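Local coordinates for acetyltransferase, GNAT family (Streptococcus pneumoniae, PDB 2I79), which binds acetyl coenzyme A and, as a member of the GNAT family, probably transfers its acetyl group to an amine acceptor, at residues Ala15-Ala20 with Asn67-Gly72; Ala20-Val25 with Phe91-Lys96; Glu28-Ser33 with Gln129-Ala134; Ile60-Phe65 with Gly72-Thr77. All blocks are in the same frame, centred on the assembly; numbering follows the deposited sequence.

Interaction 1. Residues Ala15-Ala20 with Asn67-Gly72; sequences AAELVA and NGKIAG
In the GNAT fold the first helix, here 15-26, packs over one face of the central sheet, and residues A15-A20 meet the strand that starts at K69 almost through a single side chain. The axes of the two segments pass 8.9 Å apart at an angle of 47°. I70 does the work. Its CB points at the helix, CG1 lies anti to the carbonyl carbon (chi1 -58°), and CD1 continues in the extended direction (chi2 -180°), so the chain reaches outward like a straight peg. On the way CG1 packs against the ring of F65 in the neighbouring strand, while CG2 branches off without joining the contact. Only the terminal methyl arrives at the helix: CD1 of I70 rests 3.6 Å from N of L18 and 3.8 Å from CB of E17, between two successive residues of one turn. L18 meets the same methyl through N and CB, and the rest of its side chain packs on L63 and on M46 and L50 of helix 43-55. Further along the strand, A71 and G72 both face A64, a classic beta bulge. OE1 of E17 and NZ of K69 carry opposite charges 4.4 Å apart, beyond salt-bridge distance, so any attraction is probably loose.

Interaction 2. Residues Ala20-Val25 with Phe91-Lys96; sequences AFLNRV and FIVIGK. With ACO (acetyl coenzyme *a), chain G.
The ring of F21 is met at its edge: O of V93 and N of G95 both lie near the ring plane, and CZ of F21 comes 3.8 Å from O of V93. With CG anti to the backbone N (chi1 174°), the ring leaves the helix and ends tip to tip with V93, reaching the strand's backbone as well as its side chain. The F91 ring is also touched at its edge by the helix, through CD2 of L22, while its CD1 lies 3.8 Å from the acetyl carbon C of the cofactor. The guanidinium of R24, carried round by a bend at chi3, sets NH2 3.9 Å from CA of G95. V25 and V93 reach toward each other tip to tip, CB of V25 meeting CG2 of V93 at 3.6 Å. Helix 15-26 is thus packed across the side chains of F91 and V93. The strand's backbone binds acetyl coenzyme A. N of I92 donates to the acetyl oxygen O of the cofactor at 2.9 Å, O of I92 accepts from its N4P, and N of I94 donates to its O9P at 2.8 Å. The thioester and pantetheine run along 91-94 much as an added strand would, the cofactor-binding mode characteristic of the GNAT fold.

Interaction 3. Residues Glu28-Ser33 with Gln129-Ala134; sequences ETDFTS and QTRNQA. With ACO (acetyl coenzyme *a), chain G.
A salt bridge joins D30 to R131, with NH2 of R131 3.0 Å from OD1 of D30. The nitrogen approaches from above the carboxylate plane, the carboxylate and guanidinium planes being 65° apart, although D30 lies near the plane of the guanidinium. The same guanidinium grips Q129 side-on, NE and NH2 both donating to OE1 of Q129. With its oxygen so held, the amide of Q129 has its rotation fixed, and NE2 is presented to O of D30 at 3.0 Å, in the carbonyl plane and on a lone pair. R131 thus orients the Q129 amide and also meets D30 directly. A water extends the network: it donates to O of F31 and accepts from N of Q129 and from ND2 of N132. The second hydrogen-bond partner of that ND2 is the cofactor, whose O5P lies 2.6 Å away. N132 closes a type I turn that begins at Q129 and stands at the N-cap position of helix 133-141, and with F31 and T32 it lines the acetyl coenzyme A pocket of this GNAT domain. The amide of N132 is stacked on one face of the F31 ring, the planes 11° apart, and CB of N132 makes a CH-pi contact over that face. OE1 of Q129 comes to the ring edge, 3.4 Å from CD1 of F31, while CE1 of F31 sits 3.8 Å above the centre of the R131 guanidinium plane. Farther out, CG2 of T32 touches S1P of the cofactor, and R83 of the second subunit hydrogen-bonds to O of T32 and packs on D30 and Q129.

Interaction 4. Residues Ile60-Phe65 with Gly72-Thr77; sequences ITLLAF and GIVNIT
Five successive bridges zip residues I60-F65 to G72-T77, the strand directions 175° apart. Hydrogen-bonded pairs I60-I76, L62-V74 and A64-G72 alternate with the non-hydrogen-bonded pairs T61-N75 and L63-I73. The bonds are not equally straight at their acceptors: N of I76 reaches O of I60 at 2.7 Å nearly along the C=O axis, whereas N of A64 stands above the carbonyl plane of G72. The last one, N of G72 to O of A64, is weak at 3.5 Å. On one face L62 and V74 lie side by side and point the same way, CB of L62 being 3.6 Å from CG1 of V74, which occupies the crowded position between N and the carbonyl carbon. On the other face CD2 of L63 and CG2 of I73 are pressed to 3.3 Å, tighter than usual van der Waals contact. Beside them OG1 of T61 lies 2.6 Å from ND2 of N75. Q53, in helix 43-55, hydrogen-bonds to this OG1 and to O of I76, tying that helix to both strands. Helix 103-117 packs on the face that carries I60, L62, A64 and V74, opposite T61, L63, I73 and N75. The whole is an antiparallel beta hairpin inside the central sheet of the GNAT fold, sandwiched between helices.

Overall arrangement
Interactions 1, 2 and 4 share neighbouring strands of one sheet, and helix 15-26 packs on it in the first two, their centres about 9 Å apart. Interaction 3 touches interaction 2 but neither 1 nor 4, whose nearest atoms are about 7 and 9 Å away. Strand 69-77, common to interactions 1 and 4, pairs with 87-94: O of A71 lies 2.9 Å from N of G95, and O of F91 lies 2.7 Å from N of N75. Interactions 2 and 3 both touch acetyl coenzyme A, with centres about 13 Å apart, and are linked by OE1 of E28 at 2.8 Å from N of K96. In interaction 4 the V74 side chain is about 7 Å from the cofactor.

Interaction 1. Residues Ala15-Ala20 with Asn67-Gly72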
# COMPACT_ATOMS: atom_id res chain seq x y z
N ALA A 15 8.69 -4.65 22.32
CA ALA A 15 7.88 -5.53 21.46
C ALA A 15 6.59 -6.09 22.09
O ALA A 15 5.52 -6.06 21.49
CB ALA A 15 8.77 -6.68 20.97
N ALA A 16 6.71 -6.61 23.31
CA ALA A 16 5.61 -7.30 23.99
C ALA A 16 4.53 -6.31 24.36
O ALA A 16 3.34 -6.59 24.17
CB ALA A 16 6.16 -8.05 25.28
N GLU A 17 4.94 -5.17 24.91
CA GLU A 17 3.98 -4.11 25.30
C GLU A 17 3.31 -3.52 24.08
O GLU A 17 2.12 -3.21 24.11
CB GLU A 17 4.65 -2.98 26.07
CG GLU A 17 5.15 -3.33 27.46
CD GLU A 17 6.18 -2.29 27.96
OE1 GLU A 17 5.75 -1.17 28.33
OE2 GLU A 17 7.40 -2.59 27.94
N LEU A 18 4.06 -3.37 22.99
CA LEU A 18 3.51 -2.83 21.76
C LEU A 18 2.51 -3.79 21.14
O LEU A 18 1.49 -3.37 20.64
CB LEU A 18 4.62 -2.48 20.77
CG LEU A 18 4.19 -1.86 19.42
CD1 LEU A 18 3.17 -0.69 19.58
CD2 LEU A 18 5.42 -1.45 18.66
N VAL A 19 2.80 -5.10 21.18
CA VAL A 19 1.83 -6.10 20.71
C VAL A 19 0.56 -6.00 21.55
O VAL A 19 -0.55 -6.01 21.04
CB VAL A 19 2.40 -7.58 20.72
CG1 VAL A 19 1.24 -8.61 20.54
CG2 VAL A 19 3.45 -7.80 19.64
N ALA A 20 0.74 -5.88 22.87
CA ALA A 20 -0.37 -5.80 23.80
C ALA A 20 -1.27 -4.58 23.52
O ALA A 20 -2.53 -4.68 23.46
CB ALA A 20 0.17 -5.76 25.22
N ASN A 67 1.94 7.44 32.07
CA ASN A 67 2.11 6.75 33.35
C ASN A 67 2.80 5.37 33.20
O ASN A 67 2.38 4.39 33.81
CB ASN A 67 0.75 6.68 34.05
CG ASN A 67 0.17 8.07 34.26
OD1 ASN A 67 -1.01 8.32 34.01
ND2 ASN A 67 1.02 8.98 34.65
N GLY A 68 3.85 5.33 32.38
CA GLY A 68 4.62 4.09 32.18
C GLY A 68 4.01 3.04 31.26
O GLY A 68 4.60 1.99 31.09
N LYS A 69 2.84 3.31 30.68
CA LYS A 69 2.22 2.38 29.73
C LYS A 69 2.00 3.04 28.37
O LYS A 69 1.60 4.20 28.31
CB LYS A 69 0.85 1.89 30.24
CG LYS A 69 0.88 1.12 31.55
CD LYS A 69 1.85 -0.14 31.53
CE LYS A 69 1.29 -1.35 30.76
NZ LYS A 69 2.29 -2.46 30.69
N ILE A 70 2.25 2.29 27.29
CA ILE A 70 1.99 2.76 25.93
C ILE A 70 0.53 3.20 25.81
O ILE A 70 -0.40 2.40 26.06
CB ILE A 70 2.26 1.67 24.84
CG1 ILE A 70 3.69 1.17 24.91
CG2 ILE A 70 1.95 2.22 23.42
CD1 ILE A 70 4.04 0.08 23.84
N ALA A 71 0.35 4.47 25.43
CA ALA A 71 -0.95 5.07 25.23
C ALA A 71 -1.27 5.38 23.75
O ALA A 71 -2.45 5.57 23.40
CB ALA A 71 -1.05 6.35 26.07
N GLY A 72 -0.23 5.43 22.91
CA GLY A 72 -0.38 5.77 21.51
C GLY A 72 0.84 5.41 20.67
O GLY A 72 1.93 5.25 21.20

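Interaction 2. Residues Ala20-Val25 with Phe91-Lys96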
# COMPACT_ATOMS: atom_id res chain seq x y z
N ALA A 20 0.74 -5.88 22.87
CA ALA A 20 -0.37 -5.80 23.80
C ALA A 20 -1.27 -4.58 23.52
O ALA A 20 -2.53 -4.68 23.46
CB ALA A 20 0.17 -5.76 25.22
N PHE A 21 -0.62 -3.43 23.33
CA PHE A 21 -1.33 -2.19 23.02
C PHE A 21 -2.09 -2.29 21.70
O PHE A 21 -3.23 -1.82 21.57
CB PHE A 21 -0.35 -1.02 22.99
CG PHE A 21 -0.97 0.25 22.53
CD1 PHE A 21 -1.87 0.94 23.36
CD2 PHE A 21 -0.72 0.75 21.27
CE1 PHE A 21 -2.47 2.09 22.93
CE2 PHE A 21 -1.34 1.91 20.84
CZ PHE A 21 -2.20 2.57 21.68
N LEU A 22 -1.46 -2.89 20.69
CA LEU A 22 -2.11 -2.92 19.37
C LEU A 22 -3.30 -3.87 19.40
O LEU A 22 -4.30 -3.61 18.79
CB LEU A 22 -1.12 -3.27 18.27
CG LEU A 22 -0.15 -2.13 17.94
CD1 LEU A 22 1.11 -2.66 17.26
CD2 LEU A 22 -0.84 -1.04 17.06
N ASN A 23 -3.20 -4.94 20.17
CA ASN A 23 -4.34 -5.84 20.38
C ASN A 23 -5.47 -5.14 21.14
O ASN A 23 -6.65 -5.32 20.81
CB ASN A 23 -3.89 -7.10 21.14
CG ASN A 23 -3.23 -8.12 20.25
OD1 ASN A 23 -2.32 -8.88 20.67
ND2 ASN A 23 -3.68 -8.18 19.02
N ARG A 24 -5.10 -4.31 22.09
CA ARG A 24 -6.11 -3.53 22.82
C ARG A 24 -6.88 -2.60 21.89
O ARG A 24 -8.08 -2.68 21.82
CB ARG A 24 -5.50 -2.73 23.98
CG ARG A 24 -6.51 -1.77 24.65
CD ARG A 24 -6.00 -1.21 25.98
NE ARG A 24 -5.05 -0.07 25.84
CZ ARG A 24 -5.28 1.23 26.12
NH1 ARG A 24 -6.45 1.70 26.56
NH2 ARG A 24 -4.29 2.08 25.96
N VAL A 25 -6.18 -1.76 21.14
CA VAL A 25 -6.86 -0.77 20.29
C VAL A 25 -7.59 -1.41 19.11
O VAL A 25 -8.57 -0.88 18.62
CB VAL A 25 -5.88 0.35 19.82
CG1 VAL A 25 -5.34 1.10 21.02
CG2 VAL A 25 -4.74 -0.22 18.96
N PHE A 91 0.41 5.92 9.97
CA PHE A 91 -0.60 5.24 10.81
C PHE A 91 -0.47 5.76 12.25
O PHE A 91 0.63 5.73 12.80
CB PHE A 91 -0.35 3.73 10.79
CG PHE A 91 -1.26 2.96 11.70
CD1 PHE A 91 -2.59 2.75 11.35
CD2 PHE A 91 -0.80 2.45 12.90
CE1 PHE A 91 -3.45 2.01 12.19
CE2 PHE A 91 -1.64 1.72 13.74
CZ PHE A 91 -2.97 1.50 13.38
N ILE A 92 -1.59 6.22 12.84
CA ILE A 92 -1.64 6.62 14.27
C ILE A 92 -2.84 5.98 14.98
O ILE A 92 -3.95 5.95 14.45
CB ILE A 92 -1.75 8.17 14.44
CG1 ILE A 92 -0.64 8.88 13.65
CG2 ILE A 92 -1.66 8.61 15.95
CD1 ILE A 92 -0.67 10.42 13.78
N VAL A 93 -2.63 5.50 16.20
CA VAL A 93 -3.75 5.07 17.01
C VAL A 93 -3.46 5.38 18.46
O VAL A 93 -2.32 5.24 18.91
CB VAL A 93 -4.10 3.58 16.80
CG1 VAL A 93 -2.87 2.69 17.07
CG2 VAL A 93 -5.26 3.18 17.68
N ILE A 94 -4.50 5.88 19.15
CA ILE A 94 -4.45 6.24 20.58
C ILE A 94 -5.49 5.37 21.29
O ILE A 94 -6.55 5.06 20.72
CB ILE A 94 -4.76 7.75 20.80
CG1 ILE A 94 -3.76 8.64 20.03
CG2 ILE A 94 -4.72 8.13 22.28
CD1 ILE A 94 -2.30 8.54 20.52
N GLY A 95 -5.16 4.91 22.50
CA GLY A 95 -6.14 4.22 23.34
C GLY A 95 -7.34 5.12 23.57
O GLY A 95 -7.18 6.32 23.82
N LYS A 96 -8.52 4.54 23.44
CA LYS A 96 -9.77 5.27 23.47
C LYS A 96 -9.87 6.08 24.75
O LYS A 96 -10.19 7.26 24.73
CB LYS A 96 -10.95 4.30 23.35
CG LYS A 96 -12.31 4.98 23.12
CD LYS A 96 -13.39 3.97 22.68
CE LYS A 96 -14.77 4.63 22.68
NZ LYS A 96 -15.87 3.88 21.97
N1A ACO G . -15.47 15.27 14.72
C2A ACO G . -14.55 16.24 14.56
N3A ACO G . -13.54 16.43 15.44
C4A ACO G . -13.41 15.65 16.53
C5A ACO G . -14.36 14.56 16.76
C6A ACO G . -15.42 14.40 15.76
N6A ACO G . -16.34 13.42 15.91
N7A ACO G . -13.99 13.96 17.89
C8A ACO G . -12.88 14.62 18.34
N9A ACO G . -12.54 15.63 17.52
C1B ACO G . -11.42 16.61 17.57
C2B ACO G . -11.00 17.20 18.91
O2B ACO G . -11.77 18.35 19.24
C3B ACO G . -9.57 17.58 18.60
O3B ACO G . -9.45 18.73 17.78
P3B ACO G . -8.96 20.16 18.30
O7A ACO G . -10.23 20.50 19.05
O8A ACO G . -8.67 21.00 17.08
O9A ACO G . -7.71 19.92 19.11
C4B ACO G . -9.10 16.45 17.70
O4B ACO G . -10.26 15.98 17.02
C5B ACO G . -8.43 15.36 18.52
O5B ACO G . -7.06 15.76 18.66
P1A ACO G . -6.13 14.99 19.72
O1A ACO G . -6.83 14.89 21.05
O2A ACO G . -4.76 15.61 19.58
O3A ACO G . -6.21 13.49 19.10
P2A ACO G . -6.53 12.08 19.87
O4A ACO G . -7.99 11.86 20.25
O5A ACO G . -5.44 11.97 20.91
O6A ACO G . -6.20 11.13 18.59
CBP ACO G . -7.19 9.67 16.89
CCP ACO G . -7.07 11.07 17.47
CDP ACO G . -8.06 9.75 15.63
CEP ACO G . -5.78 9.15 16.59
CAP ACO G . -7.87 8.76 17.92
OAP ACO G . -9.25 9.15 18.15
C9P ACO G . -7.80 7.30 17.49
O9P ACO G . -6.81 6.64 17.74
N8P ACO G . -8.86 6.78 16.88
C7P ACO G . -8.98 5.39 16.44
C6P ACO G . -7.94 4.96 15.40
C5P ACO G . -7.96 5.88 14.21
O5P ACO G . -9.01 6.11 13.65
N4P ACO G . -6.80 6.41 13.84
C3P ACO G . -6.65 7.31 12.71
C2P ACO G . -6.77 6.61 11.36
S1P ACO G . -5.43 5.46 11.18
C ACO G . -4.20 6.09 10.33
O ACO G . -3.66 7.00 10.91
CH3 ACO G . -3.86 5.52 8.96

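Interaction 3. Residues Glu28-Ser33 with Gln129-Ala134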
# COMPACT_ATOMS: atom_id res chain seq x y z
N GLU A 28 -11.15 -1.61 20.11
CA GLU A 28 -11.82 -0.38 20.53
C GLU A 28 -12.63 0.27 19.41
O GLU A 28 -13.67 0.85 19.68
CB GLU A 28 -10.81 0.64 21.07
CG GLU A 28 -10.19 0.18 22.36
CD GLU A 28 -9.18 1.16 22.93
OE1 GLU A 28 -8.72 2.07 22.21
OE2 GLU A 28 -8.83 0.99 24.12
N THR A 29 -12.16 0.18 18.16
CA THR A 29 -12.90 0.76 17.04
C THR A 29 -12.78 -0.13 15.85
O THR A 29 -11.91 -1.06 15.81
CB THR A 29 -12.36 2.16 16.62
OG1 THR A 29 -11.16 2.02 15.87
CG2 THR A 29 -12.08 3.10 17.83
N ASP A 30 -13.60 0.14 14.85
CA ASP A 30 -13.39 -0.44 13.52
C ASP A 30 -12.99 0.63 12.47
O ASP A 30 -13.29 0.50 11.28
CB ASP A 30 -14.60 -1.29 13.10
CG ASP A 30 -15.91 -0.53 13.16
OD1 ASP A 30 -15.92 0.67 13.56
OD2 ASP A 30 -16.95 -1.14 12.79
N PHE A 31 -12.28 1.67 12.92
CA PHE A 31 -11.84 2.78 12.09
C PHE A 31 -10.58 2.50 11.26
O PHE A 31 -10.27 3.25 10.31
CB PHE A 31 -11.59 4.04 12.93
CG PHE A 31 -12.83 4.74 13.40
CD1 PHE A 31 -13.93 4.92 12.56
CD2 PHE A 31 -12.89 5.28 14.67
CE1 PHE A 31 -15.08 5.62 13.01
CE2 PHE A 31 -14.03 5.95 15.13
CZ PHE A 31 -15.12 6.12 14.30
N THR A 32 -9.87 1.43 11.59
CA THR A 32 -8.68 1.04 10.84
C THR A 32 -8.77 -0.42 10.43
O THR A 32 -9.75 -1.08 10.70
CB THR A 32 -7.40 1.29 11.67
OG1 THR A 32 -7.24 0.25 12.66
CG2 THR A 32 -7.47 2.68 12.34
N SER A 33 -7.75 -0.91 9.75
CA SER A 33 -7.78 -2.28 9.23
C SER A 33 -7.62 -3.32 10.35
O SER A 33 -7.96 -4.49 10.17
CB SER A 33 -6.72 -2.45 8.15
OG SER A 33 -5.45 -2.22 8.74
N GLN A 129 -11.24 6.50 6.75
CA GLN A 129 -12.66 6.32 6.47
C GLN A 129 -13.37 7.69 6.52
O GLN A 129 -13.10 8.51 7.39
CB GLN A 129 -13.31 5.34 7.44
CG GLN A 129 -12.78 3.90 7.40
CD GLN A 129 -13.28 3.06 8.59
OE1 GLN A 129 -14.04 3.54 9.43
NE2 GLN A 129 -12.83 1.80 8.65
N THR A 130 -14.23 7.98 5.55
CA THR A 130 -14.79 9.34 5.48
C THR A 130 -15.59 9.67 6.75
O THR A 130 -15.56 10.79 7.26
CB THR A 130 -15.61 9.57 4.22
OG1 THR A 130 -16.69 8.64 4.18
CG2 THR A 130 -14.74 9.40 2.98
N ARG A 131 -16.24 8.66 7.32
CA ARG A 131 -16.97 8.81 8.58
C ARG A 131 -16.09 9.04 9.81
O ARG A 131 -16.60 9.40 10.86
CB ARG A 131 -17.81 7.56 8.83
CG ARG A 131 -16.98 6.35 9.18
CD ARG A 131 -17.80 5.14 9.51
NE ARG A 131 -16.90 4.08 9.87
CZ ARG A 131 -17.12 3.13 10.79
NH1 ARG A 131 -18.24 3.06 11.49
NH2 ARG A 131 -16.19 2.22 11.00
N ASN A 132 -14.79 8.76 9.72
CA ASN A 132 -13.89 8.92 10.88
C ASN A 132 -13.47 10.40 11.05
O ASN A 132 -12.33 10.79 10.86
CB ASN A 132 -12.69 7.94 10.77
CG ASN A 132 -11.79 7.94 12.00
OD1 ASN A 132 -12.05 8.65 12.98
ND2 ASN A 132 -10.72 7.18 11.94
N GLN A 133 -14.42 11.25 11.43
CA GLN A 133 -14.23 12.70 11.34
C GLN A 133 -13.20 13.29 12.32
O GLN A 133 -12.59 14.32 12.06
CB GLN A 133 -15.55 13.42 11.52
CG GLN A 133 -15.69 14.60 10.58
CD GLN A 133 -16.46 14.22 9.36
OE1 GLN A 133 -17.64 14.57 9.22
NE2 GLN A 133 -15.83 13.45 8.47
N ALA A 134 -13.04 12.63 13.47
CA ALA A 134 -12.00 12.99 14.43
C ALA A 134 -10.65 12.92 13.73
O ALA A 134 -9.84 13.85 13.83
CB ALA A 134 -12.05 12.03 15.63
N1A ACO G . -15.47 15.27 14.72
C2A ACO G . -14.55 16.24 14.56
N3A ACO G . -13.54 16.43 15.44
C4A ACO G . -13.41 15.65 16.53
C5A ACO G . -14.36 14.56 16.76
C6A ACO G . -15.42 14.40 15.76
N6A ACO G . -16.34 13.42 15.91
N7A ACO G . -13.99 13.96 17.89
C8A ACO G . -12.88 14.62 18.34
N9A ACO G . -12.54 15.63 17.52
C1B ACO G . -11.42 16.61 17.57
C2B ACO G . -11.00 17.20 18.91
O2B ACO G . -11.77 18.35 19.24
C3B ACO G . -9.57 17.58 18.60
O3B ACO G . -9.45 18.73 17.78
P3B ACO G . -8.96 20.16 18.30
O7A ACO G . -10.23 20.50 19.05
O8A ACO G . -8.67 21.00 17.08
O9A ACO G . -7.71 19.92 19.11
C4B ACO G . -9.10 16.45 17.70
O4B ACO G . -10.26 15.98 17.02
C5B ACO G . -8.43 15.36 18.52
O5B ACO G . -7.06 15.76 18.66
P1A ACO G . -6.13 14.99 19.72
O1A ACO G . -6.83 14.89 21.05
O2A ACO G . -4.76 15.61 19.58
O3A ACO G . -6.21 13.49 19.10
P2A ACO G . -6.53 12.08 19.87
O4A ACO G . -7.99 11.86 20.25
O5A ACO G . -5.44 11.97 20.91
O6A ACO G . -6.20 11.13 18.59
CBP ACO G . -7.19 9.67 16.89
CCP ACO G . -7.07 11.07 17.47
CDP ACO G . -8.06 9.75 15.63
CEP ACO G . -5.78 9.15 16.59
CAP ACO G . -7.87 8.76 17.92
OAP ACO G . -9.25 9.15 18.15
C9P ACO G . -7.80 7.30 17.49
O9P ACO G . -6.81 6.64 17.74
N8P ACO G . -8.86 6.78 16.88
C7P ACO G . -8.98 5.39 16.44
C6P ACO G . -7.94 4.96 15.40
C5P ACO G . -7.96 5.88 14.21
O5P ACO G . -9.01 6.11 13.65
N4P ACO G . -6.80 6.41 13.84
C3P ACO G . -6.65 7.31 12.71
C2P ACO G . -6.77 6.61 11.36
S1P ACO G . -5.43 5.46 11.18
C ACO G . -4.20 6.09 10.33
O ACO G . -3.66 7.00 10.91
CH3 ACO G . -3.86 5.52 8.96
O HOH W 1 -10.14 5.67 9.39

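Interaction 4. Residues Ile60-Phe65 with Gly72-Thr77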
# COMPACT_ATOMS: atom_id res chain seq x y z
N ILE A 60 9.87 4.93 10.63
CA ILE A 60 9.94 5.12 12.08
C ILE A 60 8.67 4.68 12.80
O ILE A 60 7.57 4.82 12.28
CB ILE A 60 10.26 6.59 12.45
CG1 ILE A 60 10.73 6.69 13.91
CG2 ILE A 60 9.07 7.47 12.22
CD1 ILE A 60 11.68 7.87 14.18
N THR A 61 8.85 4.20 14.03
CA THR A 61 7.77 3.97 14.96
C THR A 61 8.06 4.73 16.26
O THR A 61 9.08 4.51 16.89
CB THR A 61 7.58 2.49 15.30
OG1 THR A 61 7.31 1.77 14.12
CG2 THR A 61 6.42 2.26 16.31
N LEU A 62 7.15 5.64 16.60
CA LEU A 62 7.21 6.44 17.83
C LEU A 62 6.12 6.02 18.79
O LEU A 62 4.97 5.81 18.40
CB LEU A 62 7.03 7.92 17.53
CG LEU A 62 8.12 8.68 16.75
CD1 LEU A 62 7.67 10.12 16.49
CD2 LEU A 62 9.46 8.68 17.47
N LEU A 63 6.49 5.92 20.07
CA LEU A 63 5.58 5.51 21.12
C LEU A 63 5.34 6.65 22.13
O LEU A 63 6.26 7.42 22.44
CB LEU A 63 6.18 4.31 21.85
CG LEU A 63 6.57 3.05 21.06
CD1 LEU A 63 7.14 1.99 21.98
CD2 LEU A 63 5.38 2.50 20.28
N ALA A 64 4.12 6.73 22.65
CA ALA A 64 3.80 7.59 23.79
C ALA A 64 3.47 6.70 24.97
O ALA A 64 2.58 5.88 24.88
CB ALA A 64 2.61 8.50 23.46
N PHE A 65 4.22 6.86 26.07
CA PHE A 65 3.92 6.24 27.34
C PHE A 65 3.24 7.27 28.24
O PHE A 65 3.76 8.37 28.46
CB PHE A 65 5.19 5.72 28.02
CG PHE A 65 5.93 4.67 27.23
CD1 PHE A 65 5.76 3.32 27.51
CD2 PHE A 65 6.78 5.04 26.19
CE1 PHE A 65 6.46 2.36 26.79
CE2 PHE A 65 7.46 4.10 25.45
CZ PHE A 65 7.31 2.75 25.74
N GLY A 72 -0.23 5.43 22.91
CA GLY A 72 -0.38 5.77 21.51
C GLY A 72 0.84 5.41 20.67
O GLY A 72 1.93 5.25 21.20
N ILE A 73 0.64 5.25 19.37
CA ILE A 73 1.74 5.02 18.44
C ILE A 73 1.53 5.79 17.15
O ILE A 73 0.40 6.00 16.72
CB ILE A 73 1.96 3.52 18.11
CG1 ILE A 73 0.80 2.93 17.31
CG2 ILE A 73 2.20 2.73 19.40
CD1 ILE A 73 1.14 2.77 15.80
N VAL A 74 2.63 6.26 16.57
CA VAL A 74 2.61 6.76 15.20
C VAL A 74 3.66 5.95 14.43
O VAL A 74 4.78 5.70 14.90
CB VAL A 74 2.79 8.32 15.09
CG1 VAL A 74 4.00 8.82 15.82
CG2 VAL A 74 2.83 8.76 13.59
N ASN A 75 3.27 5.50 13.24
CA ASN A 75 4.08 4.65 12.42
C ASN A 75 4.26 5.31 11.06
O ASN A 75 3.27 5.74 10.42
CB ASN A 75 3.34 3.34 12.27
CG ASN A 75 4.25 2.18 12.21
OD1 ASN A 75 4.40 1.56 11.15
ND2 ASN A 75 4.88 1.86 13.33
N ILE A 76 5.50 5.46 10.63
CA ILE A 76 5.76 5.75 9.22
C ILE A 76 6.41 4.54 8.57
O ILE A 76 7.43 4.03 9.03
CB ILE A 76 6.62 6.97 8.99
CG1 ILE A 76 5.97 8.21 9.61
CG2 ILE A 76 6.84 7.14 7.50
CD1 ILE A 76 6.87 9.42 9.60
N THR A 77 5.78 4.11 7.49
CA THR A 77 6.19 2.98 6.68
C THR A 77 6.53 3.48 5.28
O THR A 77 6.02 4.50 4.86
CB THR A 77 5.04 1.98 6.65
OG1 THR A 77 5.33 0.93 7.57
CG2 THR A 77 4.79 1.44 5.27